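Local atomic coordinates of bacteriohemerythrin (Methylococcus capsulatus, PDB entry 4XPX), a protein that binds oxygen at a site of two iron atoms and may store it or deliver it to oxygen-requiring enzymes. Residues Val86-Asp89 with Leu90-Phe94; Ala99-Asn102 with Gln103-Arg107; Asn39-Glu42 with Ile43-Leu47; Lys119-Lys122 with Leu123-Pro126; Ser60-Thr63 with Glu64-Lys67. All coordinates share one frame; numbering follows the deposited sequence.

Contact 1. Residues Val86-Asp89 with Leu90-Phe94; sequences VCAD and LQKKF
Lys93 folds its chain back over the side chain of Asp89, one helical turn earlier, and the two cross at a slant. Lys93 NZ comes within 2.9 Å of Asp89 OD1 on the syn lone pair, the side that faces the second carboxylate oxygen; OD2 itself stays 3.5 Å from the same NZ. Two torsions make the meeting possible: Asp89 CG lies beside its carbonyl carbon, opposite the backbone N (chi1 178°), and Lys93 bends at its last bond (chi4 50°) to drop the ammonium onto the carboxylate. On the way, CG of Lys93 passes 3.5 Å from Asp89 O. This is an i to i+4 salt bridge on the surface of helix 73-95, one of the long helices of the hemerythrin four-helix bundle. With a leucine in place of Asp89, the ammonium of Lys93 would probably lose its charge partner in this turn and be set free to swing into solvent. Lys92, next along the chain, keeps its stem extended over the preceding turn, its CG 3.3 Å from Ala88 O. Underneath, the backbone bonds run i to i+4 without a break, from Leu90 N to Val86 O through Lys93 N to Asp89 O. On the inward side Gln91 lays CG against Cys87 O at 3.4 Å, while its NE2 bonds to Asp48 OD1 of helix 40-67. Cys87 and Leu90 also turn to that helix, where they pack on Ile51 and Leu47.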
loop_
_atom_site.group_PDB
_atom_site.type_symbol
_atom_site.label_atom_id
_atom_site.label_comp_id
_atom_site.label_asym_id
_atom_site.label_seq_id
_atom_site.Cartn_x
_atom_site.Cartn_y
_atom_site.Cartn_z
ATOM N N VAL A 86 0.199 -8.951 7.351
ATOM C CA VAL A 86 -0.616 -8.169 8.311
ATOM C C VAL A 86 -1.992 -7.946 7.685
ATOM O O VAL A 86 -3.027 -8.066 8.398
ATOM C CB VAL A 86 0.098 -6.847 8.589
ATOM C CG1 VAL A 86 -0.818 -5.876 9.329
ATOM C CG2 VAL A 86 1.364 -7.087 9.386
ATOM N N CYS A 87 -2.040 -7.557 6.420
ATOM C CA CYS A 87 -3.304 -7.285 5.742
ATOM C C CYS A 87 -4.181 -8.550 5.637
ATOM O O CYS A 87 -5.445 -8.450 5.880
ATOM C CB CYS A 87 -3.094 -6.596 4.418
ATOM S SG CYS A 87 -2.521 -4.951 4.555
ATOM N N ALA A 88 -3.613 -9.665 5.272
ATOM C CA ALA A 88 -4.373 -10.894 5.217
ATOM C C ALA A 88 -4.916 -11.292 6.516
ATOM O O ALA A 88 -6.068 -11.770 6.625
ATOM C CB ALA A 88 -3.486 -11.975 4.581
ATOM N N ASP A 89 -4.158 -11.116 7.589
ATOM C CA ASP A 89 -4.608 -11.419 8.937
ATOM C C ASP A 89 -5.726 -10.505 9.344
ATOM O O ASP A 89 -6.729 -10.974 9.976
ATOM C CB ASP A 89 -3.451 -11.341 9.908
ATOM C CG ASP A 89 -3.840 -11.591 11.337
ATOM O OD1 ASP A 89 -4.211 -12.758 11.635
ATOM O OD2 ASP A 89 -3.889 -10.640 12.194
ATOM N N LEU A 90 -5.639 -9.237 9.021
ATOM C CA LEU A 90 -6.707 -8.307 9.296
ATOM C C LEU A 90 -7.944 -8.729 8.518
ATOM O O LEU A 90 -9.062 -8.696 9.135
ATOM C CB LEU A 90 -6.280 -6.900 8.853
ATOM C CG LEU A 90 -7.379 -5.909 8.826
ATOM C CD1 LEU A 90 -7.858 -5.686 10.229
ATOM C CD2 LEU A 90 -6.806 -4.595 8.282
ATOM N N GLN A 91 -7.838 -9.069 7.265
ATOM C CA GLN A 91 -9.007 -9.513 6.528
ATOM C C GLN A 91 -9.605 -10.737 7.174
ATOM O O GLN A 91 -10.886 -10.842 7.267
ATOM C CB GLN A 91 -8.663 -9.827 5.073
ATOM C CG GLN A 91 -8.454 -8.561 4.226
ATOM C CD GLN A 91 -8.110 -8.939 2.829
ATOM O OE1 GLN A 91 -7.055 -9.617 2.639
ATOM N NE2 GLN A 91 -8.822 -8.470 1.879
ATOM N N LYS A 92 -8.817 -11.697 7.573
ATOM C CA LYS A 92 -9.364 -12.913 8.175
ATOM C C LYS A 92 -10.151 -12.501 9.409
ATOM O O LYS A 92 -11.310 -12.987 9.608
ATOM C CB LYS A 92 -8.245 -13.872 8.506
ATOM C CG LYS A 92 -7.691 -14.573 7.156
ATOM C CD LYS A 92 -6.343 -15.265 7.433
ATOM C CE LYS A 92 -5.679 -15.488 6.136
ATOM N NZ LYS A 92 -4.255 -16.034 6.532
ATOM N N LYS A 93 -9.604 -11.732 10.270
ATOM C CA LYS A 93 -10.287 -11.360 11.517
ATOM C C LYS A 93 -11.483 -10.476 11.241
ATOM O O LYS A 93 -12.583 -10.715 11.868
ATOM C CB LYS A 93 -9.342 -10.706 12.523
ATOM C CG LYS A 93 -8.325 -11.645 13.035
ATOM C CD LYS A 93 -7.224 -10.861 13.693
ATOM C CE LYS A 93 -6.307 -11.620 14.647
ATOM N NZ LYS A 93 -5.774 -12.889 14.071
ATOM N N PHE A 94 -11.406 -9.527 10.318
ATOM C CA PHE A 94 -12.520 -8.659 10.025
ATOM C C PHE A 94 -13.697 -9.496 9.447
ATOM O O PHE A 94 -14.850 -9.341 9.878
ATOM C CB PHE A 94 -12.088 -7.579 9.030
ATOM C CG PHE A 94 -13.248 -6.746 8.577
ATOM C CD1 PHE A 94 -13.723 -5.688 9.325
ATOM C CD2 PHE A 94 -13.914 -7.046 7.406
ATOM C CE1 PHE A 94 -14.773 -4.957 8.886
ATOM C CE2 PHE A 94 -15.016 -6.341 6.967
ATOM C CZ PHE A 94 -15.422 -5.250 7.755
#

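Contact 2. Residues Ala99-Asn102 with Gln103-Arg107; sequences AEVN and QDTTR
Asn102 and Thr105 close a capping box at the start of helix 103-121, each reaching for the backbone of the other. Of the hydrogen bonds, the straightest runs from Asn102 N to Thr105 OG1, 3.0 Å at 169°. Both return bonds of Asn102 OD1 are weak: 3.4 Å from Thr105 N, and 2.8 Å but bent from Asp104 N. Asn102 CG sits between the backbone N and the carbonyl carbon (chi1 60°), which turns OD1 back toward the N-H groups of Asp104 and Thr105. Thr105 N also meets Asn102 O, well above the plane of that carbonyl. Gln103 NE2 bonds to His32 O and Thr106 OG1 to His32 ND1, on helix 15-34. Van der Waals contact is slight: Val101 CG1 lies 4.0 Å from Thr105 CB, the two side chains at about a right angle, and Val101 otherwise packs into the bundle on Leu90, Phe94, Ile43 and Leu47. Charge enters one turn on, in a salt bridge: Arg107 NH2 meets Asp104 OD1 at 2.9 Å, with the oxygen at the edge of the guanidinium plane, while Gln103 O lies over the centre of one face of the Arg107 guanidinium, 3.4 Å above it.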
loop_
_atom_site.group_PDB
_atom_site.type_symbol
_atom_site.label_atom_id
_atom_site.label_comp_id
_atom_site.label_asym_id
_atom_site.label_seq_id
_atom_site.Cartn_x
_atom_site.Cartn_y
_atom_site.Cartn_z
ATOM N N ALA A 99 -12.587 -8.688 14.515
ATOM C CA ALA A 99 -11.897 -7.378 14.622
ATOM C C ALA A 99 -12.649 -6.410 13.795
ATOM O O ALA A 99 -13.279 -6.743 12.849
ATOM C CB ALA A 99 -10.481 -7.535 14.103
ATOM N N GLU A 100 -12.516 -5.126 14.167
ATOM C CA GLU A 100 -13.126 -4.041 13.442
ATOM C C GLU A 100 -12.057 -3.296 12.672
ATOM O O GLU A 100 -10.864 -3.377 13.034
ATOM C CB GLU A 100 -13.822 -3.056 14.354
ATOM C CG GLU A 100 -14.987 -3.666 15.161
ATOM C CD GLU A 100 -16.001 -4.402 14.293
ATOM O OE1 GLU A 100 -16.211 -4.213 13.062
ATOM O OE2 GLU A 100 -16.614 -5.366 14.815
ATOM N N VAL A 101 -12.453 -2.645 11.618
ATOM C CA VAL A 101 -11.603 -1.713 10.908
ATOM C C VAL A 101 -12.038 -0.319 11.317
ATOM O O VAL A 101 -13.237 -0.004 11.262
ATOM C CB VAL A 101 -11.708 -1.990 9.414
ATOM C CG1 VAL A 101 -11.161 -0.846 8.624
ATOM C CG2 VAL A 101 -10.941 -3.353 9.152
ATOM N N ASN A 102 -11.075 0.523 11.697
ATOM C CA ASN A 102 -11.369 1.883 12.147
ATOM C C ASN A 102 -10.257 2.782 11.648
ATOM O O ASN A 102 -9.402 2.353 10.847
ATOM C CB ASN A 102 -11.604 1.881 13.620
ATOM C CG ASN A 102 -10.417 1.382 14.362
ATOM O OD1 ASN A 102 -9.255 1.611 13.980
ATOM N ND2 ASN A 102 -10.648 0.651 15.471
ATOM N N GLN A 103 -10.271 4.036 12.045
ATOM C CA GLN A 103 -9.305 4.980 11.530
ATOM C C GLN A 103 -7.872 4.688 12.068
ATOM O O GLN A 103 -6.895 5.259 11.526
ATOM C CB GLN A 103 -9.678 6.420 11.748
ATOM C CG GLN A 103 -10.861 6.803 10.879
ATOM C CD GLN A 103 -11.138 8.291 10.816
ATOM O OE1 GLN A 103 -10.762 9.053 11.746
ATOM N NE2 GLN A 103 -11.774 8.722 9.752
ATOM N N ASP A 104 -7.721 3.845 13.124
ATOM C CA ASP A 104 -6.355 3.407 13.409
ATOM C C ASP A 104 -5.858 2.431 12.382
ATOM O O ASP A 104 -4.631 2.386 12.115
ATOM C CB ASP A 104 -6.283 2.729 14.775
ATOM C CG ASP A 104 -6.422 3.667 15.910
ATOM O OD1 ASP A 104 -6.825 4.796 15.790
ATOM O OD2 ASP A 104 -5.989 3.216 17.012
ATOM N N THR A 105 -6.748 1.669 11.743
ATOM C CA THR A 105 -6.319 0.772 10.709
ATOM C C THR A 105 -5.763 1.553 9.529
ATOM O O THR A 105 -4.677 1.257 8.977
ATOM C CB THR A 105 -7.523 -0.077 10.186
ATOM O OG1 THR A 105 -8.313 -0.537 11.295
ATOM C CG2 THR A 105 -7.003 -1.178 9.281
ATOM N N THR A 106 -6.523 2.584 9.086
ATOM C CA THR A 106 -6.062 3.409 7.954
ATOM C C THR A 106 -4.882 4.247 8.318
ATOM O O THR A 106 -3.980 4.400 7.451
ATOM C CB THR A 106 -7.227 4.214 7.419
ATOM O OG1 THR A 106 -7.923 4.790 8.489
ATOM C CG2 THR A 106 -8.149 3.345 6.593
ATOM N N ARG A 107 -4.770 4.761 9.552
ATOM C CA ARG A 107 -3.515 5.449 9.909
ATOM C C ARG A 107 -2.342 4.516 9.929
ATOM O O ARG A 107 -1.211 4.963 9.589
ATOM C CB ARG A 107 -3.648 6.192 11.222
ATOM C CG ARG A 107 -4.379 7.499 11.144
ATOM C CD ARG A 107 -4.307 8.278 12.433
ATOM N NE ARG A 107 -5.120 7.651 13.457
ATOM C CZ ARG A 107 -6.435 8.065 13.667
ATOM N NH1 ARG A 107 -6.942 9.004 13.057
ATOM N NH2 ARG A 107 -7.145 7.399 14.557
#

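Contact 3. Residues Asn39-Glu42 with Ile43-Leu47; sequences NRSE and IGKQL
Ile43 sets CG1 beside its backbone N and opposite its carbonyl carbon (chi1 -67°), which lays this branch back along the helix to 3.3 Å from Asn39 O; CD1 continues past the same oxygen at 3.8 Å. Lys45 takes the same first turn, and its CG passes 3.4 Å from Ser41 O. Lys45 CE comes 3.8 Å from Ser41 OG, a loose touch. These are the opening turns of helix 40-67, with Asn39 at the N-cap position. The cap side chain makes no capping bond, and Asn39 enters the helix through its O, which receives Ile43 N at 2.9 Å. Gly44, Lys45 and Gln46 follow with regular bonds to Arg40, Ser41 and Glu42. Gly44 has no side chain, and Phe94 of helix 73-95 packs its ring, through CE2, against Gly44 CA. Arg40 points away from this turn and spends its guanidinium on Phe94 O and Glu100, with a cation-pi contact to the Phe94 ring; Gln46 NE2 bonds to Met27 O of helix 15-34. Across the two segments only backbone groups hydrogen-bond, so the turn is held by its backbone, while the polar ends of Arg40 and Gln46 join it to neighbouring parts of the bundle.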
loop_
_atom_site.group_PDB
_atom_site.type_symbol
_atom_site.label_atom_id
_atom_site.label_comp_id
_atom_site.label_asym_id
_atom_site.label_seq_id
_atom_site.Cartn_x
_atom_site.Cartn_y
_atom_site.Cartn_z
ATOM N N ASN A 39 -20.902 1.614 8.833
ATOM C CA ASN A 39 -21.387 0.905 7.662
ATOM C C ASN A 39 -20.424 -0.241 7.382
ATOM O O ASN A 39 -19.500 -0.104 6.542
ATOM C CB ASN A 39 -21.476 1.845 6.498
ATOM C CG ASN A 39 -22.466 2.982 6.754
ATOM O OD1 ASN A 39 -23.471 2.813 7.466
ATOM N ND2 ASN A 39 -22.130 4.174 6.264
ATOM N N ARG A 40 -20.562 -1.332 8.073
ATOM C CA ARG A 40 -19.574 -2.397 8.077
ATOM C C ARG A 40 -19.435 -3.058 6.729
ATOM O O ARG A 40 -18.303 -3.395 6.287
ATOM C CB ARG A 40 -19.819 -3.402 9.191
ATOM C CG ARG A 40 -18.569 -4.164 9.569
ATOM C CD ARG A 40 -18.832 -5.188 10.684
ATOM N NE ARG A 40 -17.657 -5.745 11.259
ATOM C CZ ARG A 40 -17.066 -6.826 10.826
ATOM N NH1 ARG A 40 -17.430 -7.515 9.782
ATOM N NH2 ARG A 40 -15.979 -7.234 11.430
ATOM N N SER A 41 -20.506 -3.247 6.014
ATOM C CA SER A 41 -20.426 -3.803 4.660
ATOM C C SER A 41 -19.642 -2.887 3.725
ATOM O O SER A 41 -18.782 -3.401 2.908
ATOM C CB SER A 41 -21.818 -4.016 4.036
ATOM O OG SER A 41 -21.831 -4.501 2.709
ATOM N N GLU A 42 -19.839 -1.611 3.809
ATOM C CA GLU A 42 -19.051 -0.676 2.985
ATOM C C GLU A 42 -17.602 -0.647 3.402
ATOM O O GLU A 42 -16.700 -0.584 2.497
ATOM C CB GLU A 42 -19.625 0.755 3.104
ATOM C CG GLU A 42 -21.118 0.851 2.589
ATOM C CD GLU A 42 -21.779 2.185 2.947
ATOM O OE1 GLU A 42 -21.063 3.250 2.799
ATOM O OE2 GLU A 42 -23.006 2.139 3.366
ATOM N N ILE A 43 -17.321 -0.711 4.693
ATOM C CA ILE A 43 -15.954 -0.831 5.131
ATOM C C ILE A 43 -15.316 -2.051 4.523
ATOM O O ILE A 43 -14.155 -1.988 3.985
ATOM C CB ILE A 43 -15.873 -0.870 6.675
ATOM C CG1 ILE A 43 -16.299 0.496 7.265
ATOM C CG2 ILE A 43 -14.486 -1.278 7.154
ATOM C CD1 ILE A 43 -16.541 0.502 8.770
ATOM N N GLY A 44 -15.974 -3.196 4.591
ATOM C CA GLY A 44 -15.401 -4.405 4.059
ATOM C C GLY A 44 -15.130 -4.388 2.583
ATOM O O GLY A 44 -14.070 -4.903 2.128
ATOM N N LYS A 45 -16.018 -3.838 1.827
ATOM C CA LYS A 45 -15.842 -3.768 0.371
ATOM C C LYS A 45 -14.637 -2.917 0.068
ATOM O O LYS A 45 -13.807 -3.268 -0.852
ATOM C CB LYS A 45 -17.062 -3.183 -0.334
ATOM C CG LYS A 45 -18.282 -4.062 -0.339
ATOM C CD LYS A 45 -19.401 -3.445 -1.181
ATOM C CE LYS A 45 -20.711 -4.203 -0.922
ATOM N NZ LYS A 45 -20.728 -5.630 -1.359
ATOM N N GLN A 46 -14.457 -1.781 0.715
ATOM C CA GLN A 46 -13.371 -0.882 0.433
ATOM C C GLN A 46 -12.050 -1.476 0.955
ATOM O O GLN A 46 -10.990 -1.348 0.263
ATOM C CB GLN A 46 -13.628 0.501 0.999
ATOM C CG GLN A 46 -12.576 1.533 0.561
ATOM C CD GLN A 46 -12.579 1.776 -0.923
ATOM O OE1 GLN A 46 -13.647 1.646 -1.584
ATOM N NE2 GLN A 46 -11.451 2.195 -1.485
ATOM N N LEU A 47 -12.084 -2.152 2.113
ATOM C CA LEU A 47 -10.911 -2.814 2.627
ATOM C C LEU A 47 -10.399 -3.849 1.601
ATOM O O LEU A 47 -9.187 -3.919 1.285
ATOM C CB LEU A 47 -11.280 -3.542 3.931
ATOM C CG LEU A 47 -10.189 -4.394 4.558
ATOM C CD1 LEU A 47 -9.077 -3.552 5.085
ATOM C CD2 LEU A 47 -10.787 -5.349 5.613
#

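Contact 4. Residues Lys119-Lys122 with Leu123-Pro126; sequences KVDK and LYGP. With FE2 (Fe (II) ion), chain C; FE2 (Fe (II) ion), chain B.
Asp121 O lies over the face of the Tyr124 ring, 3.0 Å above its plane and over its centre, while also accepting the backbone N of Tyr124 at 3.0 Å. The donor stands well above the carbonyl plane; one residue thus both bonds the oxygen and covers it with its ring. This follows from the rotamer of Tyr124: CG lies between the backbone N and the carbonyl carbon (chi1 60°), folding the ring back over the preceding turn. Tyr124 CE2 reaches 3.5 Å from Asp121 OD1, and its hydroxyl passes beside Asp121 CB to bond with Glu61 OE2. A leucine in place of Tyr124 would probably leave Glu61 OE2 without its hydroxyl partner and uncover the carbonyl of Asp121. The backbone here leaves regular helix: a wider pi-type turn spans 119-121, the bond from Leu123 N to Val120 O is weak, and Gly125 N closes a short turn on Lys122 O at 3.1 Å. Leu123 lays CD1 3.4 Å from Lys119 O. The carboxylate of Asp121 bridges the two irons, OD1 to the chain B ion and OD2 to the chain C ion, each at 2.1 Å. Glu61 and water 1 bridge them too; His21, His57 and water 2 complete the chain C iron, and His76, His80 and His116 the chain B iron: the carboxylate-bridged diiron centre of hemerythrins.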
loop_
_atom_site.group_PDB
_atom_site.type_symbol
_atom_site.label_atom_id
_atom_site.label_comp_id
_atom_site.label_asym_id
_atom_site.label_seq_id
_atom_site.Cartn_x
_atom_site.Cartn_y
_atom_site.Cartn_z
ATOM N N LYS A 119 11.682 5.665 1.753
ATOM C CA LYS A 119 12.880 5.003 2.260
ATOM C C LYS A 119 13.206 3.711 1.545
ATOM O O LYS A 119 14.346 3.168 1.724
ATOM C CB LYS A 119 12.821 4.760 3.783
ATOM C CG LYS A 119 12.641 6.006 4.542
ATOM C CD LYS A 119 12.707 6.091 5.941
ATOM C CE LYS A 119 12.411 7.578 6.287
ATOM N NZ LYS A 119 10.987 7.836 6.722
ATOM N N VAL A 120 12.214 3.158 0.831
ATOM C CA VAL A 120 12.401 1.864 0.191
ATOM C C VAL A 120 12.128 2.006 -1.300
ATOM O O VAL A 120 12.988 1.693 -2.125
ATOM C CB VAL A 120 11.511 0.749 0.853
ATOM C CG1 VAL A 120 11.881 -0.607 0.260
ATOM C CG2 VAL A 120 11.685 0.760 2.354
ATOM N N ASP A 121 10.954 2.498 -1.710
ATOM C CA ASP A 121 10.664 2.609 -3.127
ATOM C C ASP A 121 11.552 3.603 -3.835
ATOM O O ASP A 121 11.985 3.355 -4.974
ATOM C CB ASP A 121 9.185 2.966 -3.395
ATOM C CG ASP A 121 8.217 1.848 -3.109
ATOM O OD1 ASP A 121 8.650 0.683 -2.958
ATOM O OD2 ASP A 121 7.003 2.185 -3.052
ATOM N N LYS A 122 11.832 4.768 -3.262
ATOM C CA LYS A 122 12.636 5.719 -3.986
ATOM C C LYS A 122 13.950 5.108 -4.395
ATOM O O LYS A 122 14.594 5.574 -5.406
ATOM C CB LYS A 122 12.866 7.015 -3.201
ATOM C CG LYS A 122 11.674 7.946 -3.234
ATOM C CD LYS A 122 12.055 9.273 -2.481
ATOM C CE LYS A 122 10.854 10.185 -2.390
ATOM N NZ LYS A 122 11.364 11.559 -2.021
ATOM N N LEU A 123 14.490 4.193 -3.631
ATOM C CA LEU A 123 15.813 3.620 -3.918
ATOM C C LEU A 123 15.826 2.872 -5.235
ATOM O O LEU A 123 16.952 2.708 -5.823
ATOM C CB LEU A 123 16.254 2.682 -2.821
ATOM C CG LEU A 123 16.401 3.370 -1.469
ATOM C CD1 LEU A 123 16.891 2.386 -0.405
ATOM C CD2 LEU A 123 17.293 4.567 -1.473
ATOM N N TYR A 124 14.698 2.392 -5.774
ATOM C CA TYR A 124 14.740 1.725 -7.058
ATOM C C TYR A 124 14.687 2.657 -8.251
ATOM O O TYR A 124 14.731 2.207 -9.371
ATOM C CB TYR A 124 13.669 0.588 -7.211
ATOM C CG TYR A 124 12.227 1.003 -7.078
ATOM C CD1 TYR A 124 11.675 2.058 -7.790
ATOM C CD2 TYR A 124 11.360 0.250 -6.270
ATOM C CE1 TYR A 124 10.327 2.394 -7.676
ATOM C CE2 TYR A 124 10.050 0.598 -6.116
ATOM C CZ TYR A 124 9.517 1.660 -6.786
ATOM O OH TYR A 124 8.215 2.091 -6.650
ATOM N N GLY A 125 14.587 3.957 -8.004
ATOM C CA GLY A 125 14.372 4.872 -9.118
ATOM C C GLY A 125 15.469 4.790 -10.165
ATOM O O GLY A 125 15.163 4.663 -11.328
ATOM N N PRO A 126 16.767 4.894 -9.767
ATOM C CA PRO A 126 17.814 4.875 -10.852
ATOM C C PRO A 126 17.710 3.593 -11.643
ATOM O O PRO A 126 17.900 3.636 -12.916
ATOM C CB PRO A 126 19.091 5.020 -10.035
ATOM C CG PRO A 126 18.663 5.835 -8.911
ATOM C CD PRO A 126 17.296 5.308 -8.502
HETATM FE FE FE2 C . 5.317 1.092 -3.691
HETATM FE FE FE2 B . 7.660 -1.159 -2.510
HETATM O O HOH W 1 5.509 -0.422 -2.423
HETATM O O HOH W 2 3.815 1.445 -1.705
#

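Contact 5. Residues Ser60-Thr63 with Glu64-Lys67; sequences SEET and EMQK. With FE2 (Fe (II) ion), chain C; FE2 (Fe (II) ion), chain B.
Met65 folds its methyl back on Glu61, and this inward face is the close-packed part of the contact. Met65 CG lies 3.3 Å from Glu61 O, and a bend at the thioether (chi3 -76°) returns Met65 CE to 4.0 Å from Glu61 CB, alongside the stem of the iron ligand. Met65 N meets Glu61 O at 2.9 Å. Beyond that stem the chain of Glu61 runs extended, and its carboxylate spans the two irons, OE1 on the chain B ion and OE2 on the chain C ion, both at 2.2 Å; the two metal bonds hold the rotation of the carboxylate. Glu62, next in line, bonds through OE2 to ND1 of His80, an iron ligand, and is placed to orient it from the second shell. The outer side is looser and wet. Glu64 bends at chi2 (-49°), and water 3 donates both to Glu64 OE2 and to Ser60 O, each 3.1 Å away; water 4 likewise joins Gln66 OE1 to Glu62 O, the latter bond weak. Thr63 returns its hydroxyl to Lys59 O. These last turns of helix 40-67 lie between two others of the bundle: Met65 and Gln66 touch Phe73 of helix 73-95, while Ser60 and Glu64 touch Phe16 of helix 15-34.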
loop_
_atom_site.group_PDB
_atom_site.type_symbol
_atom_site.label_atom_id
_atom_site.label_comp_id
_atom_site.label_asym_id
_atom_site.label_seq_id
_atom_site.Cartn_x
_atom_site.Cartn_y
_atom_site.Cartn_z
ATOM N N SER A 60 3.779 -5.736 -9.114
ATOM C CA SER A 60 4.294 -4.943 -10.208
ATOM C C SER A 60 5.695 -4.456 -9.941
ATOM O O SER A 60 6.610 -4.573 -10.819
ATOM C CB SER A 60 3.398 -3.740 -10.443
ATOM O OG SER A 60 2.042 -4.050 -10.766
ATOM N N GLU A 61 5.933 -3.907 -8.754
ATOM C CA GLU A 61 7.268 -3.465 -8.388
ATOM C C GLU A 61 8.219 -4.683 -8.378
ATOM O O GLU A 61 9.390 -4.557 -8.864
ATOM C CB GLU A 61 7.312 -2.866 -6.975
ATOM C CG GLU A 61 6.689 -1.480 -6.872
ATOM C CD GLU A 61 6.917 -0.873 -5.492
ATOM O OE1 GLU A 61 7.402 -1.568 -4.620
ATOM O OE2 GLU A 61 6.587 0.358 -5.362
ATOM N N GLU A 62 7.813 -5.782 -7.823
ATOM C CA GLU A 62 8.723 -6.942 -7.684
ATOM C C GLU A 62 9.095 -7.476 -9.026
ATOM O O GLU A 62 10.287 -7.858 -9.230
ATOM C CB GLU A 62 8.059 -8.016 -6.831
ATOM C CG GLU A 62 7.982 -7.608 -5.379
ATOM C CD GLU A 62 6.991 -8.402 -4.555
ATOM O OE1 GLU A 62 6.664 -9.589 -4.948
ATOM O OE2 GLU A 62 6.548 -7.948 -3.462
ATOM N N THR A 63 8.181 -7.580 -9.960
ATOM C CA THR A 63 8.504 -8.094 -11.282
ATOM C C THR A 63 9.515 -7.210 -11.922
ATOM O O THR A 63 10.530 -7.736 -12.539
ATOM C CB THR A 63 7.235 -8.196 -12.152
ATOM O OG1 THR A 63 6.293 -9.100 -11.554
ATOM C CG2 THR A 63 7.556 -8.648 -13.551
ATOM N N GLU A 64 9.372 -5.916 -11.859
ATOM C CA GLU A 64 10.320 -5.019 -12.472
ATOM C C GLU A 64 11.659 -5.058 -11.783
ATOM O O GLU A 64 12.716 -5.103 -12.473
ATOM C CB GLU A 64 9.735 -3.621 -12.494
ATOM C CG GLU A 64 8.574 -3.372 -13.410
ATOM C CD GLU A 64 8.750 -3.845 -14.816
ATOM O OE1 GLU A 64 9.723 -3.351 -15.357
ATOM O OE2 GLU A 64 8.000 -4.734 -15.345
ATOM N N MET A 65 11.690 -5.010 -10.485
ATOM C CA MET A 65 12.936 -5.109 -9.766
ATOM C C MET A 65 13.687 -6.390 -10.101
ATOM O O MET A 65 14.935 -6.353 -10.346
ATOM C CB MET A 65 12.718 -5.062 -8.249
ATOM C CG MET A 65 12.394 -3.667 -7.724
ATOM S SD MET A 65 12.314 -3.608 -5.894
ATOM C CE MET A 65 10.696 -4.399 -5.557
ATOM N N GLN A 66 12.904 -7.523 -10.159
ATOM C CA GLN A 66 13.753 -8.716 -10.256
ATOM C C GLN A 66 14.244 -8.872 -11.689
ATOM O O GLN A 66 15.425 -9.244 -11.913
ATOM C CB GLN A 66 12.993 -9.966 -9.809
ATOM C CG GLN A 66 13.845 -11.223 -9.743
ATOM C CD GLN A 66 13.107 -12.398 -9.138
ATOM O OE1 GLN A 66 11.974 -12.257 -8.677
ATOM N NE2 GLN A 66 13.746 -13.564 -9.138
ATOM N N LYS A 67 13.452 -8.472 -12.674
ATOM C CA LYS A 67 13.836 -8.584 -14.097
ATOM C C LYS A 67 14.989 -7.733 -14.391
ATOM O O LYS A 67 15.840 -8.112 -15.254
ATOM C CB LYS A 67 12.654 -8.119 -14.904
ATOM C CG LYS A 67 12.809 -7.901 -16.302
ATOM C CD LYS A 67 11.389 -7.507 -16.843
ATOM C CE LYS A 67 11.344 -7.639 -18.350
ATOM N NZ LYS A 67 12.081 -8.888 -18.929
HETATM FE FE FE2 C . 5.317 1.092 -3.691
HETATM FE FE FE2 B . 7.660 -1.159 -2.510
HETATM O O HOH W 3 5.571 -5.409 -13.592
HETATM O O HOH W 4 9.674 -10.800 -9.036
HETATM O O HOH W 1 5.509 -0.422 -2.423
HETATM O O HOH W 2 3.815 1.445 -1.705
#

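Overall arrangement
From the N terminus, contact 3 starts helix 40-67 and contact 5 finishes it, their centres about 31 Å apart; contact 1 follows near the end of helix 73-95, contact 2 opens helix 103-121, and contact 4 leads out of it toward helix 125-129. Each is local and in series, so none encloses or crosses another. In space they form two groups at opposite ends of the bundle. Contacts 1, 2 and 3 meet at the end remote from iron, joined through Arg40 and Val101, with Leu90 on Thr105 and Lys93 on Ala99 adding to the seam between contacts 1 and 2. Contacts 4 and 5 share both irons, water 1 and water 2, tying helices 40-67 and 103-121 together.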